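Local coordinates for 3-oxoacyl-[acyl-carrier-protein] synthase 3 (Pseudomonas aeruginosa, PDB 2X3E) that probably catalyses the first condensation of bacterial fatty acid synthesis, joining acetyl-CoA to malonyl-ACP to give 3-oxobutanoyl-ACP, at residues R72-V77 / G129-A134; H245-H250 / N304-G309. The protein carries 1 engineered substitution. All blocks are in the same frame, centred on the assembly; numbering follows the deposited sequence.

Contact 1: R72-V77 / G129-A134; sequences RVDAVV and GLADSA
The carboxylate oxygen D74 OD2 accepts the backbone N-H of D132 at 2.9 Å, a nearly straight bond (162° at the hydrogen) that uses the anti lone pair, the one turned away from OD1. It lies where two parallel neighbours of the N-terminal five-stranded sheet of the thiolase fold, strands 75-79 and 133-140, begin. A water also donates weakly to OD2. D132 OD2 comes within 4.2 Å of D74 OD2, the two carboxylates strongly twisted against each other. Outside the two segments, R4 NH2 forms a salt bridge with D132 OD1, which probably eases this like-charge approach. D74 CB also packs on A131 CB at 3.9 Å.

S133 O receives two backbone donors: D74 N at 3.1 Å, standing 58° out of the carbonyl plane, and, weakly and at a bent angle, A75 N. D74 N also reaches weakly to S133 OG at 3.3 Å. The hydroxyl gets there because chi1 of 59° sets OG between its own backbone N and carbonyl carbon, close over V73 CA and CB. S133 N is buried with no hydrogen-bond partner.

On the face toward helix 114-127, A75 CB meets A134 CB at 4.0 Å, and A134 packs on V122 and I126. Beside them A134 CA makes a CA-H...O contact with A75 O at 3.3 Å.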
# COMPACT_ATOMS: atom_id res chain seq x y z
N ARG A 72 -9.55 20.81 -1.61
CA ARG A 72 -9.28 19.69 -2.52
C ARG A 72 -7.81 19.33 -2.50
O ARG A 72 -6.96 20.20 -2.34
CB ARG A 72 -9.66 20.03 -3.96
CG ARG A 72 -11.09 19.74 -4.29
CD ARG A 72 -11.45 20.20 -5.70
NE ARG A 72 -12.90 20.36 -5.77
CZ ARG A 72 -13.56 21.44 -5.36
NH1 ARG A 72 -12.92 22.50 -4.89
NH2 ARG A 72 -14.89 21.47 -5.45
N VAL A 73 -7.53 18.03 -2.65
CA VAL A 73 -6.18 17.54 -2.94
C VAL A 73 -6.28 16.50 -4.06
O VAL A 73 -7.37 15.97 -4.33
CB VAL A 73 -5.49 16.94 -1.69
CG1 VAL A 73 -5.28 18.03 -0.62
CG2 VAL A 73 -6.29 15.76 -1.12
N ASP A 74 -5.16 16.20 -4.72
CA ASP A 74 -5.17 15.30 -5.89
C ASP A 74 -5.14 13.83 -5.50
O ASP A 74 -5.53 12.97 -6.29
CB ASP A 74 -3.99 15.60 -6.81
CG ASP A 74 -4.11 16.92 -7.53
OD1 ASP A 74 -5.23 17.28 -7.95
OD2 ASP A 74 -3.08 17.61 -7.70
N ALA A 75 -4.67 13.55 -4.28
CA ALA A 75 -4.36 12.20 -3.85
C ALA A 75 -4.70 12.00 -2.37
O ALA A 75 -4.53 12.91 -1.55
CB ALA A 75 -2.88 11.89 -4.10
N VAL A 76 -5.18 10.80 -2.04
CA VAL A 76 -5.45 10.41 -0.66
C VAL A 76 -4.84 9.03 -0.41
O VAL A 76 -5.27 8.04 -0.99
CB VAL A 76 -6.97 10.35 -0.35
CG1 VAL A 76 -7.19 9.92 1.09
CG2 VAL A 76 -7.63 11.70 -0.63
N VAL A 77 -3.84 8.98 0.47
CA VAL A 77 -3.15 7.73 0.77
C VAL A 77 -3.28 7.41 2.26
O VAL A 77 -3.07 8.29 3.10
CB VAL A 77 -1.67 7.80 0.34
CG1 VAL A 77 -0.89 6.57 0.84
CG2 VAL A 77 -1.58 7.92 -1.18
N GLY A 129 5.47 14.88 -10.20
CA GLY A 129 4.43 15.58 -10.96
C GLY A 129 3.15 14.79 -11.19
O GLY A 129 2.34 15.16 -12.05
N LEU A 130 2.94 13.72 -10.44
CA LEU A 130 1.72 12.91 -10.57
C LEU A 130 0.59 13.44 -9.69
O LEU A 130 -0.57 13.02 -9.84
CB LEU A 130 2.01 11.43 -10.24
CG LEU A 130 2.50 10.57 -11.40
CD1 LEU A 130 3.51 11.28 -12.26
CD2 LEU A 130 3.06 9.25 -10.90
N ALA A 131 0.93 14.35 -8.79
CA ALA A 131 -0.03 15.05 -7.95
C ALA A 131 0.59 16.39 -7.55
O ALA A 131 1.81 16.48 -7.42
CB ALA A 131 -0.36 14.22 -6.71
N ASP A 132 -0.24 17.41 -7.35
CA ASP A 132 0.23 18.71 -6.88
C ASP A 132 -0.08 18.92 -5.39
O ASP A 132 0.42 19.86 -4.78
CB ASP A 132 -0.38 19.85 -7.70
CG ASP A 132 0.01 19.79 -9.17
OD1 ASP A 132 1.11 19.29 -9.50
OD2 ASP A 132 -0.79 20.26 -10.00
N SER A 133 -0.90 18.03 -4.83
CA SER A 133 -1.22 18.05 -3.40
C SER A 133 -1.75 16.68 -2.99
O SER A 133 -2.24 15.92 -3.83
CB SER A 133 -2.26 19.12 -3.10
OG SER A 133 -3.44 18.88 -3.85
N ALA A 134 -1.66 16.38 -1.70
CA ALA A 134 -2.03 15.07 -1.20
C ALA A 134 -2.34 15.08 0.27
O ALA A 134 -1.76 15.86 1.04
CB ALA A 134 -0.91 14.08 -1.46
O HOH W 1 -3.72 20.13 -5.92

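Contact 2: H245-H250 / N304-G309; sequences HHLVPH and NMVLTG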
# COMPACT_ATOMS: atom_id res chain seq x y z
N HIS A 245 16.02 20.03 16.80
CA HIS A 245 15.10 20.62 17.77
C HIS A 245 14.05 19.60 18.19
O HIS A 245 13.66 19.57 19.36
CB HIS A 245 14.39 21.85 17.18
CG HIS A 245 15.28 23.04 17.01
ND1 HIS A 245 15.95 23.30 15.83
CD2 HIS A 245 15.59 24.05 17.85
CE1 HIS A 245 16.65 24.42 15.97
NE2 HIS A 245 16.45 24.89 17.18
N HIS A 246 13.60 18.79 17.24
CA HIS A 246 12.48 17.87 17.45
C HIS A 246 12.73 16.50 16.85
O HIS A 246 12.96 16.36 15.65
CB HIS A 246 11.19 18.44 16.84
CG HIS A 246 10.93 19.86 17.21
ND1 HIS A 246 10.66 20.26 18.50
CD2 HIS A 246 10.89 20.98 16.44
CE1 HIS A 246 10.49 21.57 18.52
NE2 HIS A 246 10.62 22.03 17.29
N LEU A 247 12.67 15.48 17.70
CA LEU A 247 12.68 14.09 17.26
C LEU A 247 11.30 13.51 17.55
O LEU A 247 10.85 13.51 18.70
CB LEU A 247 13.75 13.30 18.01
CG LEU A 247 13.91 11.84 17.58
CD1 LEU A 247 14.24 11.72 16.10
CD2 LEU A 247 14.99 11.17 18.44
N VAL A 248 10.64 13.03 16.50
CA VAL A 248 9.30 12.46 16.62
C VAL A 248 9.33 11.00 16.17
O VAL A 248 9.16 10.69 14.99
CB VAL A 248 8.26 13.23 15.78
CG1 VAL A 248 6.86 12.79 16.17
CG2 VAL A 248 8.42 14.73 15.98
N PRO A 249 9.60 10.10 17.11
CA PRO A 249 9.65 8.68 16.79
C PRO A 249 8.28 8.00 16.84
O PRO A 249 7.34 8.49 17.48
CB PRO A 249 10.55 8.12 17.90
CG PRO A 249 10.32 9.01 19.03
CD PRO A 249 10.10 10.37 18.47
N HIS A 250 8.19 6.86 16.16
CA HIS A 250 7.09 5.95 16.40
C HIS A 250 7.05 5.66 17.89
O HIS A 250 8.07 5.33 18.50
CB HIS A 250 7.28 4.66 15.59
CG HIS A 250 6.47 3.51 16.09
ND1 HIS A 250 5.11 3.60 16.30
CD2 HIS A 250 6.82 2.24 16.42
CE1 HIS A 250 4.66 2.44 16.75
NE2 HIS A 250 5.68 1.60 16.83
N ASN A 304 14.54 22.29 13.26
CA ASN A 304 15.06 21.07 12.64
C ASN A 304 14.38 19.85 13.25
O ASN A 304 14.40 19.66 14.46
CB ASN A 304 16.58 20.98 12.83
CG ASN A 304 17.32 22.11 12.16
OD1 ASN A 304 16.89 22.64 11.14
ND2 ASN A 304 18.46 22.50 12.74
N MET A 305 13.79 19.02 12.39
CA MET A 305 12.98 17.89 12.83
C MET A 305 13.32 16.61 12.07
O MET A 305 13.60 16.64 10.87
CB MET A 305 11.49 18.22 12.64
CG MET A 305 10.52 17.09 13.00
SD MET A 305 8.81 17.60 12.74
CE MET A 305 8.50 18.50 14.25
N VAL A 306 13.29 15.49 12.79
CA VAL A 306 13.34 14.16 12.19
C VAL A 306 12.18 13.31 12.71
O VAL A 306 11.90 13.28 13.91
CB VAL A 306 14.68 13.46 12.46
CG1 VAL A 306 14.65 12.00 11.99
CG2 VAL A 306 15.81 14.22 11.77
N LEU A 307 11.49 12.67 11.77
CA LEU A 307 10.47 11.69 12.07
C LEU A 307 11.11 10.34 11.82
O LEU A 307 11.81 10.16 10.82
CB LEU A 307 9.25 11.86 11.17
CG LEU A 307 8.72 13.28 10.97
CD1 LEU A 307 7.52 13.28 10.03
CD2 LEU A 307 8.36 13.92 12.30
N THR A 308 10.88 9.38 12.70
CA THR A 308 11.51 8.08 12.55
C THR A 308 10.59 6.94 13.02
O THR A 308 9.85 7.08 13.99
CB THR A 308 12.86 8.04 13.29
OG1 THR A 308 13.54 6.80 13.00
CG2 THR A 308 12.68 8.19 14.79
N GLY A 309 10.65 5.83 12.29
CA GLY A 309 9.85 4.65 12.60
C GLY A 309 10.62 3.35 12.48
O GLY A 309 11.61 3.26 11.76
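A parallel strand pair in the C-terminal half of the thiolase fold carries H250, a predicted active-site residue, just beyond the end of strand 246-249, beside strand 304-311. H246, L247, V248 and P249 pair in turn with M305, V306, L307 and T308. N304 O takes two backbone donors, H245 N at 2.9 Å and H246 N at 3.0 Å. In return, H245 ND1 accepts N304 N at 3.1 Å, with the donor 27° out of the ring plane. V306 N then binds H246 O, V248 N binds V306 O almost perfectly straight (175° at the hydrogen), T308 N binds V248 O from above the carbonyl plane, and H250 N closes on T308 O at 2.7 Å. This last bond ties the H250 backbone to strand 304-311, while its ring leads away from the strands to S285 OG, bound through ND1, and to N280 and A112, an engineered residue at another predicted active-site position.

On one face M305 bends at its sulfur (chi3 -82°), which brings CE to H246 CB at 3.7 Å and near V248 CG2. V248 and L307 lie side by side, V248 CB to L307 CD2 3.5 Å. On the other face L247 CD1 sits by V306 CB, and T308 CG2 meets P249 CB at 3.8 Å, while T308 OG1 bonds S318 OG.

Helix 215-237 covers this second face, with M226 and V230 against L247, P249 and T308. Helix 285-295 covers the first, with I286, A289 and L290 on V248 and L290 also on M305; strand 315-322 continues the sheet beyond strand 304-311.

Following the chain, contact 1 closes first: between 72-77 and 129-134 run helix 91-97, strand 104-109 and helix 114-127, so that strand 133-140 returns beside strand 75-79. Contact 2 opens only later, and its loop between 245-250 and 304-309 is spanned by helices 254-264, 275-278 and 285-295. The two are in series, neither nested nor crossed, with centres 24 Å apart and nearest atoms about 13 Å apart. Contact 1 joins two parallel strands of the five-stranded sheet, contact 2 two of the four-stranded sheet, at corresponding places in the strand order, as expected for the duplicated halves of the thiolase fold. The two loops each bring one predicted active-site position, A112 and N280, to H250.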